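Local structure of Bd0816 (Bdellovibrio bacteriovorus HD100, 5CER) at residues A[276-281]-A[340-345]; A[296-301]-A[315-320]; A[332-337]-A[371-376]. The protein probably acts as a serine-type D-Ala-D-Ala carboxypeptidase of the S13 peptidase family. The protein carries 2 engineered substitutions. All blocks are in the same frame, centred on the assembly; numbering follows the deposited sequence.

Overall arrangement
The three contacts lie on one antiparallel sheet, in which strand 339-348 neighbours 327-336, which neighbours 317-324, with 296-297 at the edge. Centres of contacts 1 and 2 are about 14 Å apart; contact 3 is about 13 Å from each. Contact 1 places helix 270-286 against the face bearing Tyr342, and contact 3 places helix 356-375 against the opposite face, bearing Ile334 and Phe341. Along the chain, contact 2 is nested inside contact 1 and precedes contact 3, while contacts 1 and 3 interlock, their segments alternating. A sheet clad by helices on both faces matches the penicillin-recognising fold of the beta-lactamase clan, to which the S13 family belongs.

Contact 1 (A[276-281]-A[340-345]); sequences TLYTLN and EFYFAI
Tyr342 reaches from its strand to helix 276-281, whose axis passes 9.1 Å from that of the strand. CG of Tyr342 stands anti to the carbonyl carbon (chi1 -58°), and from there the ring slides beneath the backbone of Leu277 and Tyr278. Tyr278 CA lies over one ring face, 4.2 Å from the ring centroid and 28° off its normal, which meets the geometry of a CH-pi contact. From the same side of the ring, Leu277 CB packs 3.8 Å from Tyr342 CD1, and Tyr278 presents CD2 at 4.0 Å from Tyr342 CE2. That CE2 atom lies at the edge of the Tyr278 ring, near its plane, so the two tyrosines are not face-stacked. Asn281 sits at the far end of the Tyr342 ring, its CB 4.1 Å from Tyr342 CZ. Farther along the strand, Leu277 CD1 touches the backbone of Phe343, 3.4 Å from its O. Met10 of the adjacent strand 3-11 touches both tyrosines, and Tyr278 OH hydrogen-bonds Ala14 O. The chemistry is therefore chiefly aromatic and apolar: Tyr342 supplies most of the strand's share, and one face of its ring meets Tyr278 CA-H and the Leu277-Tyr278 peptide rather than another aromatic ring.

Contact 2 (A[296-301]-A[315-320]); sequences SVANKD and GSMIAK
Met317 bends at chi3 (74°) after an otherwise extended chain, and this turn carries its CE to Ala298 CB, 4.1 Å away. On the other side of the strand, Ile318 holds CG2 anti to the backbone N, where it packs against the carbonyl of Ser296, while Val297 CG2 meets Ile318 CG1 at 4.3 Å. Backbone bonds supply the polar part. Ala298 N donates to Met317 O over 2.8 Å and almost linearly (172°), and Ala319 N donates to Ser296 O at 3.0 Å. Where Ser296 N and Ala319 O would complete the ladder, a water intervenes: it accepts from Ser296 N at 2.8 Å and donates to Ala319 O at 2.6 Å. Gly315 N also binds Ala298 O (3.0 Å), but from above the carbonyl plane, 46° out of it, and the same oxygen receives a weak bond from Lys300 N. Lys300 CE lies 3.7 Å from Gly315 CA, a closeness compatible with the absent side chain there, and its ammonium continues to a salt bridge with Glu381. Asp301 OD2 fixes the turn by accepting from Val297 N, and it is also salt-bridged to Lys208; Ser296 OG is bonded to Asn212. The pairing, with Val297 and Ile318 as its non-hydrogen-bonded pair, is that of a short, water-interrupted antiparallel edge strand. It borders the strand on which Lys320 opens a Lys-Thr-Gly sequence, consistent with the KTG strand that lines the active site in penicillin-recognising enzymes.

Contact 3 (A[332-337]-A[371-376]); sequences GSISTK and QLINKR
Leu372 begins the contact with its CB, which lies 3.9 Å from Ile334 CD1; the two side chains cross at about a right angle. Ile373, next in the helix, offers CG1 to the same methyl, with Ile334 CD1 at 3.9 Å and Ile334 CB at 4.1 Å, and it also approaches Thr336, whose CG2 is 4.3 Å from Ile373 CG1. Ile334 can meet both because its CG1 takes the crowded position between backbone N and carbonyl carbon (chi1 53°), thrusting CD1 at the helix. Asn374 is turned from the strand and hydrogen-bonds the backbone of a neighbouring subunit through its ND2. The run ends at Arg376, whose CB packs against Thr336, 3.8 Å from Thr336 CB. Beyond it the chain extends from CG to NE and folds back along the helix: NH1 donates to Leu372 O at 2.9 Å, with an N-H...O angle of 156°. Leu372 O lies at the guanidinium edge and in its plane, while Phe341 of the adjoining strand forms a cation-pi pair with the same group. Thr336 OG1 is committed elsewhere, to Gly339 O and Glu338 N. Strand 333-336 and helix 371-375 run in similar directions, 34° apart, with axes 8.8 Å from each other. The chemistry divides in two: isoleucine and leucine carbons seal strand to helix, while the Arg376 charge probably offsets the carbonyl-rich helix end and, through Phe341, ties that end to the sheet.

Contact 1 (A[276-281]-A[340-345])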
loop_
_atom_site.group_PDB
_atom_site.type_symbol
_atom_site.label_atom_id
_atom_site.label_comp_id
_atom_site.label_asym_id
_atom_site.label_seq_id
_atom_site.Cartn_x
_atom_site.Cartn_y
_atom_site.Cartn_z
ATOM N N THR A 276 8.037 1.032 -18.605
ATOM C CA THR A 276 8.549 1.185 -17.249
ATOM C C THR A 276 8.862 -0.153 -16.630
ATOM O O THR A 276 9.945 -0.361 -16.089
ATOM C CB THR A 276 7.536 1.941 -16.352
ATOM O OG1 THR A 276 7.289 3.224 -16.933
ATOM C CG2 THR A 276 8.062 2.124 -14.953
ATOM N N LEU A 277 7.882 -1.038 -16.683
ATOM C CA LEU A 277 8.009 -2.342 -16.113
ATOM C C LEU A 277 9.126 -3.138 -16.755
ATOM O O LEU A 277 9.898 -3.773 -16.021
ATOM C CB LEU A 277 6.660 -3.119 -16.163
ATOM C CG LEU A 277 5.545 -2.618 -15.196
ATOM C CD1 LEU A 277 4.153 -3.139 -15.634
ATOM C CD2 LEU A 277 5.853 -3.003 -13.755
ATOM N N TYR A 278 9.204 -3.150 -18.087
ATOM C CA TYR A 278 10.272 -3.870 -18.776
ATOM C C TYR A 278 11.643 -3.305 -18.383
ATOM O O TYR A 278 12.578 -4.052 -18.048
ATOM C CB TYR A 278 10.072 -3.826 -20.281
ATOM C CG TYR A 278 11.224 -4.349 -21.121
ATOM C CD1 TYR A 278 12.229 -3.475 -21.541
ATOM C CD2 TYR A 278 11.274 -5.676 -21.529
ATOM C CE1 TYR A 278 13.281 -3.902 -22.298
ATOM C CE2 TYR A 278 12.303 -6.134 -22.318
ATOM C CZ TYR A 278 13.334 -5.243 -22.691
ATOM O OH TYR A 278 14.423 -5.671 -23.446
ATOM N N THR A 279 11.765 -1.996 -18.400
ATOM C CA THR A 279 13.052 -1.346 -18.105
ATOM C C THR A 279 13.469 -1.526 -16.633
ATOM O O THR A 279 14.644 -1.717 -16.347
ATOM C CB THR A 279 12.953 0.169 -18.455
ATOM O OG1 THR A 279 12.286 0.292 -19.712
ATOM C CG2 THR A 279 14.288 0.888 -18.495
ATOM N N LEU A 280 12.481 -1.484 -15.730
ATOM C CA LEU A 280 12.739 -1.659 -14.295
ATOM C C LEU A 280 13.247 -3.085 -14.026
ATOM O O LEU A 280 14.246 -3.260 -13.328
ATOM C CB LEU A 280 11.472 -1.379 -13.472
ATOM C CG LEU A 280 11.497 -1.742 -11.975
ATOM C CD1 LEU A 280 12.624 -1.047 -11.256
ATOM C CD2 LEU A 280 10.178 -1.349 -11.341
ATOM N N ASN A 281 12.573 -4.069 -14.626
ATOM C CA ASN A 281 12.996 -5.453 -14.582
ATOM C C ASN A 281 14.416 -5.681 -15.142
ATOM O O ASN A 281 15.201 -6.404 -14.534
ATOM C CB ASN A 281 11.986 -6.352 -15.322
ATOM C CG ASN A 281 12.257 -7.828 -15.125
ATOM O OD1 ASN A 281 12.807 -8.519 -16.008
ATOM N ND2 ASN A 281 12.004 -8.300 -13.936
ATOM N N GLU A 340 6.306 -15.439 -17.815
ATOM C CA GLU A 340 5.919 -14.203 -17.142
ATOM C C GLU A 340 5.464 -13.138 -18.126
ATOM O O GLU A 340 5.937 -13.087 -19.260
ATOM C CB GLU A 340 7.041 -13.687 -16.297
ATOM C CG GLU A 340 7.492 -14.669 -15.230
ATOM C CD GLU A 340 8.576 -14.071 -14.329
ATOM O OE1 GLU A 340 9.675 -13.774 -14.840
ATOM O OE2 GLU A 340 8.333 -13.873 -13.106
ATOM N N PHE A 341 4.473 -12.350 -17.738
ATOM C CA PHE A 341 3.872 -11.331 -18.637
ATOM C C PHE A 341 3.722 -10.031 -17.843
ATOM O O PHE A 341 3.135 -10.055 -16.756
ATOM C CB PHE A 341 2.470 -11.772 -19.158
ATOM C CG PHE A 341 2.515 -12.933 -20.130
ATOM C CD1 PHE A 341 2.683 -14.228 -19.666
ATOM C CD2 PHE A 341 2.399 -12.722 -21.505
ATOM C CE1 PHE A 341 2.753 -15.288 -20.562
ATOM C CE2 PHE A 341 2.447 -13.765 -22.403
ATOM C CZ PHE A 341 2.611 -15.059 -21.928
ATOM N N TYR A 342 4.222 -8.929 -18.399
ATOM C CA TYR A 342 3.950 -7.608 -17.880
ATOM C C TYR A 342 2.487 -7.235 -18.214
ATOM O O TYR A 342 1.944 -7.719 -19.201
ATOM C CB TYR A 342 4.852 -6.587 -18.507
ATOM C CG TYR A 342 6.304 -6.863 -18.318
ATOM C CD1 TYR A 342 6.867 -6.838 -17.021
ATOM C CD2 TYR A 342 7.127 -7.137 -19.385
ATOM C CE1 TYR A 342 8.181 -7.075 -16.805
ATOM C CE2 TYR A 342 8.474 -7.382 -19.182
ATOM C CZ TYR A 342 8.984 -7.360 -17.894
ATOM O OH TYR A 342 10.328 -7.591 -17.657
ATOM N N PHE A 343 1.843 -6.458 -17.332
ATOM C CA PHE A 343 0.518 -5.963 -17.571
ATOM C C PHE A 343 0.354 -4.614 -16.910
ATOM O O PHE A 343 1.010 -4.301 -15.903
ATOM C CB PHE A 343 -0.550 -6.907 -17.028
ATOM C CG PHE A 343 -0.625 -6.924 -15.504
ATOM C CD1 PHE A 343 -1.382 -5.990 -14.813
ATOM C CD2 PHE A 343 0.090 -7.872 -14.766
ATOM C CE1 PHE A 343 -1.368 -5.953 -13.432
ATOM C CE2 PHE A 343 0.054 -7.854 -13.382
ATOM C CZ PHE A 343 -0.666 -6.890 -12.713
ATOM N N ALA A 344 -0.589 -3.832 -17.450
ATOM C CA ALA A 344 -1.124 -2.644 -16.763
ATOM C C ALA A 344 -2.631 -2.578 -17.028
ATOM O O ALA A 344 -3.067 -2.766 -18.175
ATOM C CB ALA A 344 -0.409 -1.401 -17.234
ATOM N N ILE A 345 -3.403 -2.310 -15.977
ATOM C CA ILE A 345 -4.861 -2.223 -16.058
ATOM C C ILE A 345 -5.302 -0.939 -15.427
ATOM O O ILE A 345 -4.964 -0.649 -14.244
ATOM C CB ILE A 345 -5.507 -3.379 -15.301
ATOM C CG1 ILE A 345 -5.140 -4.725 -15.957
ATOM C CG2 ILE A 345 -7.020 -3.243 -15.321
ATOM C CD1 ILE A 345 -5.377 -5.917 -15.047
#

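Contact 2 (A[296-301]-A[315-320])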
loop_
_atom_site.group_PDB
_atom_site.type_symbol
_atom_site.label_atom_id
_atom_site.label_comp_id
_atom_site.label_asym_id
_atom_site.label_seq_id
_atom_site.Cartn_x
_atom_site.Cartn_y
_atom_site.Cartn_z
ATOM N N SER A 296 5.424 -5.612 -4.573
ATOM C CA SER A 296 4.736 -6.581 -3.736
ATOM C C SER A 296 4.396 -7.864 -4.482
ATOM O O SER A 296 4.185 -7.825 -5.688
ATOM C CB SER A 296 3.444 -5.969 -3.179
ATOM O OG SER A 296 3.687 -4.694 -2.602
ATOM N N VAL A 297 4.302 -8.964 -3.734
ATOM C CA VAL A 297 3.935 -10.251 -4.271
ATOM C C VAL A 297 2.592 -10.645 -3.714
ATOM O O VAL A 297 2.425 -10.678 -2.497
ATOM C CB VAL A 297 4.957 -11.335 -3.874
ATOM C CG1 VAL A 297 4.556 -12.681 -4.437
ATOM C CG2 VAL A 297 6.342 -10.940 -4.390
ATOM N N ALA A 298 1.649 -10.958 -4.603
ATOM C CA ALA A 298 0.291 -11.309 -4.215
ATOM C C ALA A 298 0.288 -12.387 -3.158
ATOM O O ALA A 298 0.904 -13.427 -3.322
ATOM C CB ALA A 298 -0.528 -11.748 -5.406
ATOM N N ASN A 299 -0.445 -12.123 -2.080
ATOM C CA ASN A 299 -0.622 -13.045 -0.979
ATOM C C ASN A 299 0.609 -13.207 -0.097
ATOM O O ASN A 299 0.462 -13.212 1.124
ATOM C CB ASN A 299 -1.167 -14.403 -1.441
ATOM C CG ASN A 299 -1.512 -15.321 -0.309
ATOM O OD1 ASN A 299 -0.960 -16.414 -0.214
ATOM N ND2 ASN A 299 -2.410 -14.903 0.563
ATOM N N LYS A 300 1.788 -13.337 -0.683
ATOM C CA LYS A 300 2.989 -13.588 0.105
ATOM C C LYS A 300 3.530 -12.405 0.900
ATOM O O LYS A 300 4.099 -12.616 1.978
ATOM C CB LYS A 300 4.082 -14.203 -0.773
ATOM C CG LYS A 300 3.782 -15.656 -1.167
ATOM C CD LYS A 300 4.849 -16.161 -2.123
ATOM C CE LYS A 300 4.436 -17.383 -2.911
ATOM N NZ LYS A 300 4.543 -18.580 -2.042
ATOM N N ASP A 301 3.313 -11.176 0.437
ATOM C CA ASP A 301 3.655 -9.997 1.257
ATOM C C ASP A 301 2.460 -9.558 2.105
ATOM O O ASP A 301 1.580 -8.825 1.630
ATOM C CB ASP A 301 4.153 -8.861 0.384
ATOM C CG ASP A 301 5.537 -9.101 -0.142
ATOM O OD1 ASP A 301 6.393 -9.537 0.663
ATOM O OD2 ASP A 301 5.752 -8.921 -1.385
ATOM N N GLY A 315 0.340 -15.814 -4.967
ATOM C CA GLY A 315 1.683 -16.355 -5.123
ATOM C C GLY A 315 2.258 -16.356 -6.541
ATOM O O GLY A 315 3.365 -16.847 -6.753
ATOM N N SER A 316 1.526 -15.769 -7.497
ATOM C CA SER A 316 1.889 -15.780 -8.925
ATOM C C SER A 316 1.853 -14.416 -9.617
ATOM O O SER A 316 1.938 -14.350 -10.831
ATOM C CB SER A 316 0.923 -16.698 -9.653
ATOM O OG SER A 316 1.051 -18.005 -9.170
ATOM N N MET A 317 1.674 -13.345 -8.853
ATOM C CA MET A 317 1.616 -12.026 -9.413
ATOM C C MET A 317 2.497 -11.132 -8.569
ATOM O O MET A 317 2.419 -11.160 -7.311
ATOM C CB MET A 317 0.164 -11.468 -9.438
ATOM C CG MET A 317 0.026 -10.061 -10.010
ATOM S SD MET A 317 -1.680 -9.457 -9.936
ATOM C CE MET A 317 -1.860 -9.109 -8.188
ATOM N N ILE A 318 3.271 -10.302 -9.268
ATOM C CA ILE A 318 4.002 -9.226 -8.684
ATOM C C ILE A 318 3.301 -7.966 -9.150
ATOM O O ILE A 318 3.090 -7.821 -10.325
ATOM C CB ILE A 318 5.435 -9.212 -9.182
ATOM C CG1 ILE A 318 6.163 -10.458 -8.698
ATOM C CG2 ILE A 318 6.166 -7.972 -8.663
ATOM C CD1 ILE A 318 7.357 -10.852 -9.509
ATOM N N ALA A 319 2.929 -7.053 -8.244
ATOM C CA ALA A 319 2.138 -5.902 -8.665
ATOM C C ALA A 319 2.116 -4.769 -7.685
ATOM O O ALA A 319 2.404 -4.909 -6.463
ATOM C CB ALA A 319 0.716 -6.342 -8.947
ATOM N N LYS A 320 1.736 -3.628 -8.243
ATOM C CA LYS A 320 1.438 -2.380 -7.485
ATOM C C LYS A 320 -0.004 -1.958 -7.786
ATOM O O LYS A 320 -0.394 -1.962 -8.948
ATOM C CB LYS A 320 2.411 -1.292 -7.925
ATOM C CG LYS A 320 2.203 0.051 -7.281
ATOM C CD LYS A 320 2.741 0.084 -5.857
ATOM C CE LYS A 320 2.192 1.253 -5.061
ATOM N NZ LYS A 320 0.803 0.950 -4.635
HETATM O O HOH W 1 3.886 -3.338 -4.979
#

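Contact 3 (A[332-337]-A[371-376])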
loop_
_atom_site.group_PDB
_atom_site.type_symbol
_atom_site.label_atom_id
_atom_site.label_comp_id
_atom_site.label_asym_id
_atom_site.label_seq_id
_atom_site.Cartn_x
_atom_site.Cartn_y
_atom_site.Cartn_z
ATOM N N GLY A 332 2.186 -4.642 -13.111
ATOM C CA GLY A 332 3.179 -5.581 -12.628
ATOM C C GLY A 332 3.389 -6.732 -13.586
ATOM O O GLY A 332 3.459 -6.527 -14.781
ATOM N N SER A 333 3.544 -7.947 -13.054
ATOM C CA SER A 333 3.639 -9.130 -13.887
ATOM C C SER A 333 2.923 -10.326 -13.273
ATOM O O SER A 333 2.755 -10.422 -12.064
ATOM C CB SER A 333 5.100 -9.486 -14.157
ATOM O OG SER A 333 5.688 -10.048 -13.003
ATOM N N ILE A 334 2.520 -11.240 -14.140
ATOM C CA ILE A 334 1.887 -12.487 -13.730
ATOM C C ILE A 334 2.814 -13.584 -14.182
ATOM O O ILE A 334 3.453 -13.492 -15.267
ATOM C CB ILE A 334 0.484 -12.647 -14.344
ATOM C CG1 ILE A 334 0.476 -12.488 -15.874
ATOM C CG2 ILE A 334 -0.495 -11.627 -13.719
ATOM C CD1 ILE A 334 -0.905 -12.761 -16.515
ATOM N N SER A 335 2.901 -14.625 -13.369
ATOM C CA SER A 335 3.731 -15.771 -13.684
ATOM C C SER A 335 2.771 -16.925 -14.004
ATOM O O SER A 335 2.014 -17.312 -13.156
ATOM C CB SER A 335 4.615 -16.116 -12.495
ATOM O OG SER A 335 5.137 -17.427 -12.606
ATOM N N THR A 336 2.892 -17.475 -15.206
ATOM C CA THR A 336 1.995 -18.477 -15.742
ATOM C C THR A 336 2.805 -19.595 -16.346
ATOM O O THR A 336 4.014 -19.464 -16.561
ATOM C CB THR A 336 1.137 -17.880 -16.873
ATOM O OG1 THR A 336 1.912 -17.739 -18.079
ATOM C CG2 THR A 336 0.585 -16.516 -16.481
ATOM N N LYS A 337 2.134 -20.691 -16.680
ATOM C CA LYS A 337 2.807 -21.813 -17.337
ATOM C C LYS A 337 3.388 -21.480 -18.718
ATOM O O LYS A 337 4.169 -22.257 -19.234
ATOM C CB LYS A 337 1.887 -23.050 -17.379
ATOM C CG LYS A 337 1.601 -23.600 -15.993
ATOM C CD LYS A 337 0.947 -24.972 -16.017
ATOM C CE LYS A 337 0.491 -25.447 -14.632
ATOM N NZ LYS A 337 -0.764 -24.739 -14.185
ATOM N N GLN A 371 -8.462 -14.004 -15.599
ATOM C CA GLN A 371 -8.742 -14.349 -16.974
ATOM C C GLN A 371 -7.465 -14.410 -17.802
ATOM O O GLN A 371 -7.235 -15.405 -18.540
ATOM C CB GLN A 371 -9.737 -13.360 -17.559
ATOM C CG GLN A 371 -10.343 -13.801 -18.903
ATOM C CD GLN A 371 -10.963 -15.223 -18.886
ATOM O OE1 GLN A 371 -11.720 -15.581 -17.978
ATOM N NE2 GLN A 371 -10.647 -16.019 -19.912
ATOM N N LEU A 372 -6.603 -13.401 -17.641
ATOM C CA LEU A 372 -5.320 -13.396 -18.341
ATOM C C LEU A 372 -4.501 -14.609 -17.949
ATOM O O LEU A 372 -3.903 -15.271 -18.810
ATOM C CB LEU A 372 -4.512 -12.168 -17.965
ATOM C CG LEU A 372 -4.938 -10.782 -18.427
ATOM C CD1 LEU A 372 -4.004 -9.690 -17.960
ATOM C CD2 LEU A 372 -5.087 -10.697 -19.955
ATOM N N ILE A 373 -4.503 -14.946 -16.663
ATOM C CA ILE A 373 -3.824 -16.177 -16.210
ATOM C C ILE A 373 -4.425 -17.454 -16.865
ATOM O O ILE A 373 -3.671 -18.291 -17.367
ATOM C CB ILE A 373 -3.766 -16.261 -14.670
ATOM C CG1 ILE A 373 -2.807 -15.164 -14.165
ATOM C CG2 ILE A 373 -3.305 -17.626 -14.200
ATOM C CD1 ILE A 373 -2.887 -14.933 -12.656
ATOM N N ASN A 374 -5.746 -17.583 -16.858
ATOM C CA ASN A 374 -6.418 -18.691 -17.486
ATOM C C ASN A 374 -5.972 -18.925 -18.912
ATOM O O ASN A 374 -5.675 -20.065 -19.277
ATOM C CB ASN A 374 -7.930 -18.485 -17.474
ATOM C CG ASN A 374 -8.537 -18.572 -16.075
ATOM O OD1 ASN A 374 -7.993 -19.239 -15.177
ATOM N ND2 ASN A 374 -9.725 -18.004 -15.920
ATOM N N LYS A 375 -5.947 -17.854 -19.697
ATOM C CA LYS A 375 -5.568 -17.898 -21.098
ATOM C C LYS A 375 -4.091 -18.178 -21.334
ATOM O O LYS A 375 -3.701 -18.521 -22.435
ATOM C CB LYS A 375 -5.895 -16.562 -21.770
ATOM C CG LYS A 375 -7.362 -16.267 -21.925
ATOM C CD LYS A 375 -8.015 -17.236 -22.915
ATOM C CE LYS A 375 -9.298 -16.686 -23.508
ATOM N NZ LYS A 375 -9.616 -17.411 -24.775
ATOM N N ARG A 376 -3.280 -18.033 -20.307
ATOM C CA ARG A 376 -1.879 -18.443 -20.368
ATOM C C ARG A 376 -1.579 -19.766 -19.600
ATOM O O ARG A 376 -0.471 -19.994 -19.076
ATOM C CB ARG A 376 -1.033 -17.256 -19.910
ATOM C CG ARG A 376 -0.981 -16.209 -20.994
ATOM C CD ARG A 376 -0.813 -14.830 -20.459
ATOM N NE ARG A 376 -1.062 -13.888 -21.556
ATOM C CZ ARG A 376 -2.269 -13.433 -21.931
ATOM N NH1 ARG A 376 -3.384 -13.804 -21.299
ATOM N NH2 ARG A 376 -2.372 -12.590 -22.957
#